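Local coordinates for sugar fermentation stimulation protein homolog (Pyrococcus furiosus, PDB 4DA2), which probably binds DNA and may act as a nuclease, combining an OB fold with a calcium-binding PD-(D/E)xK domain, at residues I14-R18 / M47-R51; R31-I37 / K62-L67; R138-M144 / P179-K185. The protein carries 1 engineered substitution. All coordinates share one frame. Residues are numbered along the deposited sequence.

Interaction 1: I14-R18 / M47-R51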
loop_
_atom_site.group_PDB
_atom_site.type_symbol
_atom_site.label_atom_id
_atom_site.label_comp_id
_atom_site.label_asym_id
_atom_site.label_seq_id
_atom_site.Cartn_x
_atom_site.Cartn_y
_atom_site.Cartn_z
ATOM N N ILE A 14 -12.824 -17.625 4.572
ATOM C CA ILE A 14 -12.076 -17.914 5.779
ATOM C C ILE A 14 -10.637 -18.178 5.403
ATOM O O ILE A 14 -10.354 -19.039 4.555
ATOM C CB ILE A 14 -12.655 -19.135 6.571
ATOM C CG1 ILE A 14 -14.143 -18.914 6.880
ATOM C CG2 ILE A 14 -11.800 -19.401 7.842
ATOM C CD1 ILE A 14 -14.897 -20.169 7.314
ATOM N N PHE A 15 -9.725 -17.446 6.033
ATOM C CA PHE A 15 -8.314 -17.695 5.806
ATOM C C PHE A 15 -7.906 -18.998 6.472
ATOM O O PHE A 15 -8.170 -19.203 7.656
ATOM C CB PHE A 15 -7.444 -16.544 6.308
ATOM C CG PHE A 15 -6.004 -16.716 5.962
ATOM C CD1 PHE A 15 -5.558 -16.480 4.672
ATOM C CD2 PHE A 15 -5.082 -17.146 6.924
ATOM C CE1 PHE A 15 -4.198 -16.683 4.324
ATOM C CE2 PHE A 15 -3.740 -17.331 6.585
ATOM C CZ PHE A 15 -3.293 -17.101 5.290
ATOM N N LEU A 16 -7.283 -19.891 5.701
ATOM C CA LEU A 16 -6.859 -21.188 6.254
ATOM C C LEU A 16 -5.382 -21.176 6.548
ATOM O O LEU A 16 -4.967 -21.353 7.711
ATOM C CB LEU A 16 -7.218 -22.337 5.280
ATOM C CG LEU A 16 -8.731 -22.436 5.005
ATOM C CD1 LEU A 16 -9.047 -23.503 3.957
ATOM C CD2 LEU A 16 -9.536 -22.680 6.284
ATOM N N ARG A 17 -4.573 -20.943 5.513
ATOM C CA ARG A 17 -3.122 -20.915 5.703
ATOM C C ARG A 17 -2.354 -20.271 4.555
ATOM O O ARG A 17 -2.798 -20.249 3.404
ATOM C CB ARG A 17 -2.553 -22.306 6.044
ATOM C CG ARG A 17 -2.560 -23.298 4.904
ATOM C CD ARG A 17 -2.135 -24.698 5.371
ATOM N NE ARG A 17 -2.260 -25.678 4.286
ATOM C CZ ARG A 17 -1.305 -25.981 3.407
ATOM N NH1 ARG A 17 -0.125 -25.373 3.443
ATOM N NH2 ARG A 17 -1.534 -26.903 2.477
ATOM N N ARG A 18 -1.195 -19.717 4.892
ATOM C CA ARG A 18 -0.347 -19.150 3.878
ATOM C C ARG A 18 0.571 -20.249 3.353
ATOM O O ARG A 18 1.228 -20.937 4.127
ATOM C CB ARG A 18 0.433 -17.942 4.433
ATOM C CG ARG A 18 0.986 -17.056 3.339
ATOM C CD ARG A 18 1.465 -15.719 3.873
ATOM N NE ARG A 18 1.869 -14.840 2.774
ATOM C CZ ARG A 18 2.361 -13.610 2.931
ATOM N NH1 ARG A 18 2.501 -13.102 4.147
ATOM N NH2 ARG A 18 2.706 -12.884 1.872
ATOM N N MET A 47 -2.843 -12.964 8.829
ATOM C CA MET A 47 -2.738 -14.322 8.264
ATOM C C MET A 47 -2.847 -15.347 9.370
ATOM O O MET A 47 -1.869 -16.043 9.662
ATOM C CB MET A 47 -1.388 -14.512 7.565
ATOM C CG MET A 47 -1.058 -13.476 6.519
ATOM S SD MET A 47 -1.793 -13.919 4.953
ATOM C CE MET A 47 -1.598 -12.407 3.999
ATOM N N ILE A 48 -4.031 -15.425 9.981
ATOM C CA ILE A 48 -4.293 -16.312 11.119
ATOM C C ILE A 48 -5.440 -17.238 10.718
ATOM O O ILE A 48 -6.489 -16.770 10.268
ATOM C CB ILE A 48 -4.682 -15.497 12.408
ATOM C CG1 ILE A 48 -3.553 -14.535 12.816
ATOM C CG2 ILE A 48 -5.115 -16.423 13.582
ATOM C CD1 ILE A 48 -2.399 -15.168 13.539
ATOM N N PRO A 49 -5.241 -18.567 10.859
ATOM C CA PRO A 49 -6.324 -19.501 10.515
ATOM C C PRO A 49 -7.646 -19.129 11.202
ATOM O O PRO A 49 -7.670 -18.874 12.425
ATOM C CB PRO A 49 -5.788 -20.861 10.991
ATOM C CG PRO A 49 -4.284 -20.723 10.890
ATOM C CD PRO A 49 -3.999 -19.265 11.247
ATOM N N GLY A 50 -8.718 -19.026 10.424
ATOM C CA GLY A 50 -10.042 -18.717 10.963
ATOM C C GLY A 50 -10.494 -17.279 10.736
ATOM O O GLY A 50 -11.695 -16.976 10.833
ATOM N N ARG A 51 -9.544 -16.395 10.415
ATOM C CA ARG A 51 -9.843 -14.967 10.161
ATOM C C ARG A 51 -10.614 -14.773 8.877
ATOM O O ARG A 51 -10.377 -15.475 7.900
ATOM C CB ARG A 51 -8.542 -14.170 10.104
ATOM C CG ARG A 51 -7.836 -13.988 11.444
ATOM C CD ARG A 51 -8.474 -12.833 12.223
ATOM N NE ARG A 51 -7.598 -12.315 13.273
ATOM C CZ ARG A 51 -7.483 -12.837 14.489
ATOM N NH1 ARG A 51 -8.191 -13.907 14.837
ATOM N NH2 ARG A 51 -6.648 -12.288 15.361
#

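Interaction 2: R31-I37 / K62-L67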
loop_
_atom_site.group_PDB
_atom_site.type_symbol
_atom_site.label_atom_id
_atom_site.label_comp_id
_atom_site.label_asym_id
_atom_site.label_seq_id
_atom_site.Cartn_x
_atom_site.Cartn_y
_atom_site.Cartn_z
ATOM N N ARG A 31 -15.888 -24.718 -0.704
ATOM C CA ARG A 31 -14.609 -24.949 -1.408
ATOM C C ARG A 31 -13.365 -24.439 -0.673
ATOM O O ARG A 31 -13.405 -23.391 -0.037
ATOM C CB ARG A 31 -14.666 -24.337 -2.817
ATOM C CG ARG A 31 -15.679 -25.018 -3.714
ATOM C CD ARG A 31 -15.755 -24.391 -5.101
ATOM N NE ARG A 31 -16.616 -23.223 -5.173
ATOM C CZ ARG A 31 -17.040 -22.673 -6.308
ATOM N NH1 ARG A 31 -16.700 -23.189 -7.484
ATOM N NH2 ARG A 31 -17.813 -21.602 -6.268
ATOM N N ILE A 32 -12.275 -25.209 -0.743
ATOM C CA ILE A 32 -10.943 -24.689 -0.441
ATOM C C ILE A 32 -10.310 -24.162 -1.728
ATOM O O ILE A 32 -10.185 -24.900 -2.712
ATOM C CB ILE A 32 -10.031 -25.722 0.264
ATOM C CG1 ILE A 32 -10.657 -26.179 1.584
ATOM C CG2 ILE A 32 -8.638 -25.113 0.517
ATOM C CD1 ILE A 32 -9.871 -27.274 2.314
ATOM N N GLU A 33 -9.919 -22.881 -1.736
ATOM C CA GLU A 33 -9.441 -22.268 -2.966
ATOM C C GLU A 33 -8.070 -21.630 -2.799
ATOM O O GLU A 33 -7.769 -21.064 -1.763
ATOM C CB GLU A 33 -10.402 -21.162 -3.412
ATOM C CG GLU A 33 -11.770 -21.654 -3.850
ATOM C CD GLU A 33 -11.743 -22.279 -5.222
ATOM O OE1 GLU A 33 -10.668 -22.283 -5.876
ATOM O OE2 GLU A 33 -12.791 -22.782 -5.651
ATOM N N ARG A 34 -7.263 -21.723 -3.846
ATOM C CA ARG A 34 -5.987 -21.001 -3.928
ATOM C C ARG A 34 -6.240 -19.513 -4.215
ATOM O O ARG A 34 -6.967 -19.179 -5.146
ATOM C CB ARG A 34 -5.109 -21.633 -5.009
ATOM C CG ARG A 34 -3.621 -21.441 -4.818
ATOM C CD ARG A 34 -2.840 -22.192 -5.887
ATOM N NE ARG A 34 -1.415 -21.942 -5.837
ATOM C CZ ARG A 34 -0.631 -21.942 -6.904
ATOM N NH1 ARG A 34 -1.152 -22.133 -8.108
ATOM N NH2 ARG A 34 0.664 -21.708 -6.775
ATOM N N ALA A 35 -5.658 -18.624 -3.399
ATOM C CA ALA A 35 -5.869 -17.190 -3.536
ATOM C C ALA A 35 -4.526 -16.482 -3.604
ATOM O O ALA A 35 -3.632 -16.748 -2.804
ATOM C CB ALA A 35 -6.701 -16.655 -2.338
ATOM N N LEU A 36 -4.378 -15.597 -4.582
ATOM C CA LEU A 36 -3.162 -14.832 -4.745
ATOM C C LEU A 36 -2.991 -13.823 -3.610
ATOM O O LEU A 36 -3.939 -13.189 -3.191
ATOM C CB LEU A 36 -3.230 -14.062 -6.065
ATOM C CG LEU A 36 -1.894 -13.730 -6.707
ATOM C CD1 LEU A 36 -1.225 -15.006 -7.210
ATOM C CD2 LEU A 36 -2.079 -12.731 -7.857
ATOM N N ILE A 37 -1.762 -13.688 -3.130
ATOM C CA ILE A 37 -1.421 -12.669 -2.150
ATOM C C ILE A 37 -0.383 -11.748 -2.819
ATOM O O ILE A 37 0.686 -12.200 -3.261
ATOM C CB ILE A 37 -0.834 -13.306 -0.848
ATOM C CG1 ILE A 37 -1.898 -14.102 -0.083
ATOM C CG2 ILE A 37 -0.173 -12.212 0.046
ATOM C CD1 ILE A 37 -1.314 -15.087 0.951
ATOM N N LYS A 62 -2.907 -18.180 -13.599
ATOM C CA LYS A 62 -2.502 -19.243 -12.672
ATOM C C LYS A 62 -3.471 -19.450 -11.506
ATOM O O LYS A 62 -3.775 -20.589 -11.140
ATOM C CB LYS A 62 -1.065 -19.037 -12.165
ATOM C CG LYS A 62 -0.489 -20.275 -11.487
ATOM C CD LYS A 62 0.990 -20.133 -11.151
ATOM C CE LYS A 62 1.422 -21.139 -10.079
ATOM N NZ LYS A 62 1.148 -22.564 -10.436
ATOM N N THR A 63 -3.954 -18.352 -10.934
ATOM C CA THR A 63 -4.879 -18.425 -9.797
ATOM C C THR A 63 -6.165 -17.658 -10.139
ATOM O O THR A 63 -6.098 -16.654 -10.846
ATOM C CB THR A 63 -4.210 -17.910 -8.504
ATOM O OG1 THR A 63 -3.908 -16.516 -8.638
ATOM C CG2 THR A 63 -2.905 -18.672 -8.248
ATOM N N ARG A 64 -7.306 -18.160 -9.666
ATOM C CA ARG A 64 -8.620 -17.611 -9.998
ATOM C C ARG A 64 -9.158 -16.622 -8.972
ATOM O O ARG A 64 -10.213 -16.025 -9.191
ATOM C CB ARG A 64 -9.663 -18.725 -10.172
ATOM C CG ARG A 64 -9.242 -19.891 -11.062
ATOM C CD ARG A 64 -10.412 -20.524 -11.848
ATOM N NE ARG A 64 -11.739 -20.471 -11.213
ATOM C CZ ARG A 64 -12.088 -21.083 -10.079
ATOM N NH1 ARG A 64 -11.206 -21.781 -9.382
ATOM N NH2 ARG A 64 -13.330 -20.972 -9.619
ATOM N N TYR A 65 -8.458 -16.474 -7.844
ATOM C CA TYR A 65 -8.891 -15.518 -6.819
ATOM C C TYR A 65 -7.743 -14.685 -6.313
ATOM O O TYR A 65 -6.615 -15.148 -6.267
ATOM C CB TYR A 65 -9.515 -16.254 -5.636
ATOM C CG TYR A 65 -10.791 -16.958 -5.984
ATOM C CD1 TYR A 65 -12.021 -16.310 -5.847
ATOM C CD2 TYR A 65 -10.775 -18.266 -6.465
ATOM C CE1 TYR A 65 -13.208 -16.964 -6.174
ATOM C CE2 TYR A 65 -11.954 -18.921 -6.790
ATOM C CZ TYR A 65 -13.163 -18.265 -6.640
ATOM O OH TYR A 65 -14.328 -18.917 -6.963
ATOM N N ILE A 66 -8.048 -13.441 -5.942
ATOM C CA ILE A 66 -7.087 -12.579 -5.258
ATOM C C ILE A 66 -7.612 -12.326 -3.842
ATOM O O ILE A 66 -8.786 -11.955 -3.659
ATOM C CB ILE A 66 -6.917 -11.242 -6.004
ATOM C CG1 ILE A 66 -6.539 -11.486 -7.464
ATOM C CG2 ILE A 66 -5.842 -10.377 -5.349
ATOM C CD1 ILE A 66 -6.797 -10.299 -8.320
ATOM N N LEU A 67 -6.761 -12.567 -2.840
ATOM C CA LEU A 67 -7.110 -12.201 -1.464
ATOM C C LEU A 67 -6.807 -10.704 -1.275
ATOM O O LEU A 67 -5.634 -10.309 -1.174
ATOM C CB LEU A 67 -6.307 -13.051 -0.475
ATOM C CG LEU A 67 -6.423 -12.795 1.032
ATOM C CD1 LEU A 67 -7.886 -12.921 1.485
ATOM C CD2 LEU A 67 -5.517 -13.786 1.754
#

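Interaction 3: R138-M144 / P179-K185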
loop_
_atom_site.group_PDB
_atom_site.type_symbol
_atom_site.label_atom_id
_atom_site.label_comp_id
_atom_site.label_asym_id
_atom_site.label_seq_id
_atom_site.Cartn_x
_atom_site.Cartn_y
_atom_site.Cartn_z
ATOM N N ARG A 138 -0.740 -2.185 12.432
ATOM C CA ARG A 138 -1.394 -1.244 13.332
ATOM C C ARG A 138 -0.745 -1.215 14.692
ATOM O O ARG A 138 -0.448 -2.256 15.273
ATOM C CB ARG A 138 -2.866 -1.606 13.510
ATOM C CG ARG A 138 -3.584 -0.818 14.636
ATOM C CD ARG A 138 -4.915 -1.444 15.029
ATOM N NE ARG A 138 -5.775 -1.647 13.871
ATOM C CZ ARG A 138 -6.502 -0.698 13.283
ATOM N NH1 ARG A 138 -6.481 0.549 13.748
ATOM N NH2 ARG A 138 -7.237 -0.994 12.218
ATOM N N GLU A 139 -0.535 -0.009 15.189
ATOM C CA GLU A 139 -0.246 0.208 16.607
ATOM C C GLU A 139 -1.124 1.359 17.070
ATOM O O GLU A 139 -0.812 2.530 16.840
ATOM C CB GLU A 139 1.223 0.524 16.859
ATOM C CG GLU A 139 1.548 0.737 18.346
ATOM C CD GLU A 139 2.869 1.443 18.560
ATOM O OE1 GLU A 139 3.930 0.814 18.331
ATOM O OE2 GLU A 139 2.838 2.627 18.965
ATOM N N GLY A 140 -2.243 1.017 17.704
ATOM C CA GLY A 140 -3.218 2.019 18.138
ATOM C C GLY A 140 -3.770 2.847 16.990
ATOM O O GLY A 140 -4.395 2.321 16.078
ATOM N N GLU A 141 -3.487 4.145 17.012
ATOM C CA GLU A 141 -3.974 5.036 15.969
ATOM C C GLU A 141 -3.016 5.105 14.782
ATOM O O GLU A 141 -3.290 5.820 13.815
ATOM C CB GLU A 141 -4.195 6.440 16.546
ATOM C CG GLU A 141 -5.581 6.608 17.222
ATOM C CD GLU A 141 -6.740 6.510 16.239
ATOM O OE1 GLU A 141 -6.643 7.101 15.146
ATOM O OE2 GLU A 141 -7.753 5.849 16.555
ATOM N N TYR A 142 -1.889 4.398 14.869
ATOM C CA TYR A 142 -0.857 4.464 13.816
ATOM C C TYR A 142 -1.012 3.327 12.803
ATOM O O TYR A 142 -1.273 2.187 13.190
ATOM C CB TYR A 142 0.567 4.381 14.398
ATOM C CG TYR A 142 0.958 5.570 15.241
ATOM C CD1 TYR A 142 1.667 6.645 14.684
ATOM C CD2 TYR A 142 0.627 5.625 16.596
ATOM C CE1 TYR A 142 2.027 7.762 15.469
ATOM C CE2 TYR A 142 0.984 6.717 17.381
ATOM C CZ TYR A 142 1.680 7.785 16.809
ATOM O OH TYR A 142 2.017 8.868 17.593
ATOM N N ALA A 143 -0.869 3.659 11.519
ATOM C CA ALA A 143 -0.461 2.676 10.496
ATOM C C ALA A 143 1.052 2.712 10.423
ATOM O O ALA A 143 1.665 3.796 10.549
ATOM C CB ALA A 143 -1.045 3.046 9.161
ATOM N N MET A 144 1.666 1.549 10.204
ATOM C CA MET A 144 3.117 1.447 10.197
ATOM C C MET A 144 3.692 0.656 9.044
ATOM O O MET A 144 3.002 -0.217 8.423
ATOM C CB MET A 144 3.612 0.875 11.527
ATOM C CG MET A 144 3.117 1.674 12.705
ATOM S SD MET A 144 4.050 1.190 14.173
ATOM C CE MET A 144 3.626 -0.562 14.333
ATOM N N PRO A 179 -8.760 0.614 8.449
ATOM C CA PRO A 179 -9.728 1.517 9.072
ATOM C C PRO A 179 -9.191 1.968 10.438
ATOM O O PRO A 179 -8.278 1.336 11.007
ATOM C CB PRO A 179 -10.974 0.625 9.260
ATOM C CG PRO A 179 -10.388 -0.777 9.420
ATOM C CD PRO A 179 -9.204 -0.799 8.482
ATOM N N ASN A 180 -9.741 3.071 10.933
ATOM C CA ASN A 180 -9.454 3.608 12.279
ATOM C C ASN A 180 -7.975 3.812 12.606
ATOM O O ASN A 180 -7.480 3.382 13.640
ATOM C CB ASN A 180 -10.146 2.774 13.375
ATOM C CG ASN A 180 -11.623 2.601 13.110
ATOM O OD1 ASN A 180 -12.020 1.718 12.348
ATOM N ND2 ASN A 180 -12.446 3.479 13.685
ATOM N N VAL A 181 -7.269 4.464 11.701
ATOM C CA VAL A 181 -5.949 4.965 12.008
ATOM C C VAL A 181 -5.966 6.419 11.583
ATOM O O VAL A 181 -6.697 6.784 10.659
ATOM C CB VAL A 181 -4.798 4.189 11.260
ATOM C CG1 VAL A 181 -4.548 2.809 11.880
ATOM C CG2 VAL A 181 -5.059 4.113 9.749
ATOM N N SER A 182 -5.214 7.257 12.296
ATOM C CA SER A 182 -5.190 8.696 12.008
ATOM C C SER A 182 -3.779 9.217 11.811
ATOM O O SER A 182 -3.570 10.408 11.485
ATOM C CB SER A 182 -5.819 9.472 13.174
ATOM O OG SER A 182 -5.120 9.140 14.363
ATOM N N LYS A 183 -2.814 8.347 12.056
ATOM C CA LYS A 183 -1.381 8.690 12.002
ATOM C C LYS A 183 -0.559 7.614 11.310
ATOM O O LYS A 183 -1.050 6.521 11.086
ATOM C CB LYS A 183 -0.821 8.919 13.420
ATOM C CG LYS A 183 -1.510 10.059 14.166
ATOM C CD LYS A 183 -0.779 10.394 15.459
ATOM C CE LYS A 183 -1.186 9.457 16.581
ATOM N NZ LYS A 183 -2.469 9.863 17.207
ATOM N N PHE A 184 0.667 7.970 10.935
ATOM C CA PHE A 184 1.647 7.031 10.419
ATOM C C PHE A 184 2.977 7.163 11.143
ATOM O O PHE A 184 3.402 8.279 11.402
ATOM C CB PHE A 184 1.877 7.247 8.881
ATOM C CG PHE A 184 3.097 6.514 8.373
ATOM C CD1 PHE A 184 3.012 5.183 7.954
ATOM C CD2 PHE A 184 4.353 7.118 8.419
ATOM C CE1 PHE A 184 4.184 4.492 7.561
ATOM C CE2 PHE A 184 5.502 6.455 8.010
ATOM C CZ PHE A 184 5.421 5.123 7.584
ATOM N N LYS A 185 3.662 6.047 11.434
ATOM C CA LYS A 185 5.092 6.078 11.767
ATOM C C LYS A 185 5.799 4.814 11.293
ATOM O O LYS A 185 5.142 3.780 11.150
ATOM C CB LYS A 185 5.305 6.263 13.276
ATOM C CG LYS A 185 4.815 5.093 14.104
ATOM C CD LYS A 185 4.895 5.445 15.586
ATOM C CE LYS A 185 4.415 4.265 16.431
ATOM N NZ LYS A 185 4.536 4.573 17.900
#

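Interaction 1: I14-R18 / M47-R51
Strand 11-18 of the OB domain receives the turn that leads into strand 52-57. Ile14 begins the contact: its CG2 rests 3.6 Å from CA of Gly50, and its CA lies 3.7 Å from O of Arg51. At Phe15 the backbones join in both directions. Phe15 N donates to Arg51 O at 2.8 Å, Gly50 N donates to Phe15 O at 2.8 Å, and both bonds are nearly straight. The same Phe15 O takes a CA-H...O contact from Pro49 CA at 3.4 Å. Ile48 to Arg51 form a type II beta turn, closed by Arg51 N bonding Ile48 O at 3.1 Å; Gly50 has the positive phi of 104° that suits its third position. The Phe15 ring points its edge at the turn, with Ile48 O and Pro49 N near its plane, and Met47 SD lies 4.2 Å from its centroid, an oblique Met-aromatic contact. Leu16 turns its side chain away but sets its O 3.3 Å from Pro49 CG. Leu16 and Arg17 both face Leu25, a classic beta bulge. Arg18 closes the segment, with CD 3.9 Å from Met47 SD and Met47 CE over one face of its guanidinium, whose nitrogens bond Arg21 O and Gly41 O. The strand thus lies between the turn and strand 23-28, to which Ile14, Leu16 and Arg17 are hydrogen-bonded, while Phe15 touches Leu67 and Met47 touches Phe70, both on strand 65-72.

Interaction 2: R31-I37 / K62-L67
This is a short parallel strand pairing in the OB domain, where Leu36, late in strand 31-36, meets the first residues of strand 65-72. The axes of 31-36 and 65-67 approach to 4.2 Å at 61°, so the strands splay and close pairing is confined to one end. There Leu36 uses both backbone groups: its N donates to Tyr65 O at 2.8 Å, and its O accepts from Leu67 N at 2.9 Å, bracketing Ile66 as parallel strands do. Leu36 and Ile66 share one face of the sheet, with Leu36 CB 4.4 Å from Ile66 CG1. On the other face Ala35 CB lies 4.1 Å from Leu67 CB, and Cys55 of strand 52-57 packs against both residues. Leu36 CD1 also covers Thr63 OG1 at 3.4 Å. Where the backbones diverge, side chains span the gap. Glu33 OE1 makes a salt bridge with Arg64 NH1 at 3.6 Å, and Glu33 CD sits 3.7 Å from Tyr65 CE2. Arg34 NH1 and Lys62 NZ, two donors of like charge, come within 3.3 Å without bonding, while Thr63 CG2 lies over one face of the Arg34 guanidinium. Strand 31-36 also pairs antiparallel with 23-28, and 65-72 with 52-57. A parallel pair completing an otherwise antiparallel, strongly curled sheet is the barrel closure characteristic of the OB fold.

Interaction 3: R138-M144 / P179-K185
In the mixed sheet of the PD-(D/E)xK domain, hairpin strand 142-145 pairs parallel with strand 183-186, satisfying several backbone groups. Glu141 O accepts from Ser182 N at 2.8 Å and Lys183 N at 3.1 Å; Ala143 N donates to Lys183 O at 2.9 Å, and Ala143 O accepts from Lys185 N at 3.1 Å. The type II' turn closes on itself, Tyr142 N to Glu139 O 2.9 Å and Glu139 N to Tyr142 O 3.1 Å. Glu141 OE1 accepts from Ser182 OG at 2.7 Å. Arg138 gives NH2 to Pro179 O at 2.8 Å and NH1 to Asn180 O at 3.0 Å; NH2 also salt-bridges Asp72. Lys185 NZ pairs with Glu139 OE2 at 2.8 Å and lies 4.3 Å from the Tyr142 centroid, a cation-pi contact; Lys183 CE makes CH-pi contact on the opposite face, and Tyr142 OH bonds Glu230. Arg138 and Glu141 thus hold the loop leading to strand 183-186, while the Lys185-Glu139 salt bridge lies by Tyr142, its ring flanked by both lysines.

Interactions 1 and 2 belong to one OB sheet and touch, their centres 13 Å apart. Phe15 CD1 meets Leu67 CD2 at 4.0 Å and Met47 CE meets Ile37 CD1 at 4.1 Å, so Phe15 and Leu67, both buried, share the barrel interior, with Met47 against Ile37 beside them. Their segments alternate along the chain. Interaction 3 lies in the PD-(D/E)xK domain, its centre 23 Å from that of interaction 1 and 29 Å from that of interaction 2, with nearest atoms about 11 and 14 Å away. The Phe184 side chain is about 13 Å from a bound calcium ion, so interaction 3 does not coordinate it; the metal ligands are Glu109, Asp118, Glu131 and Thr132.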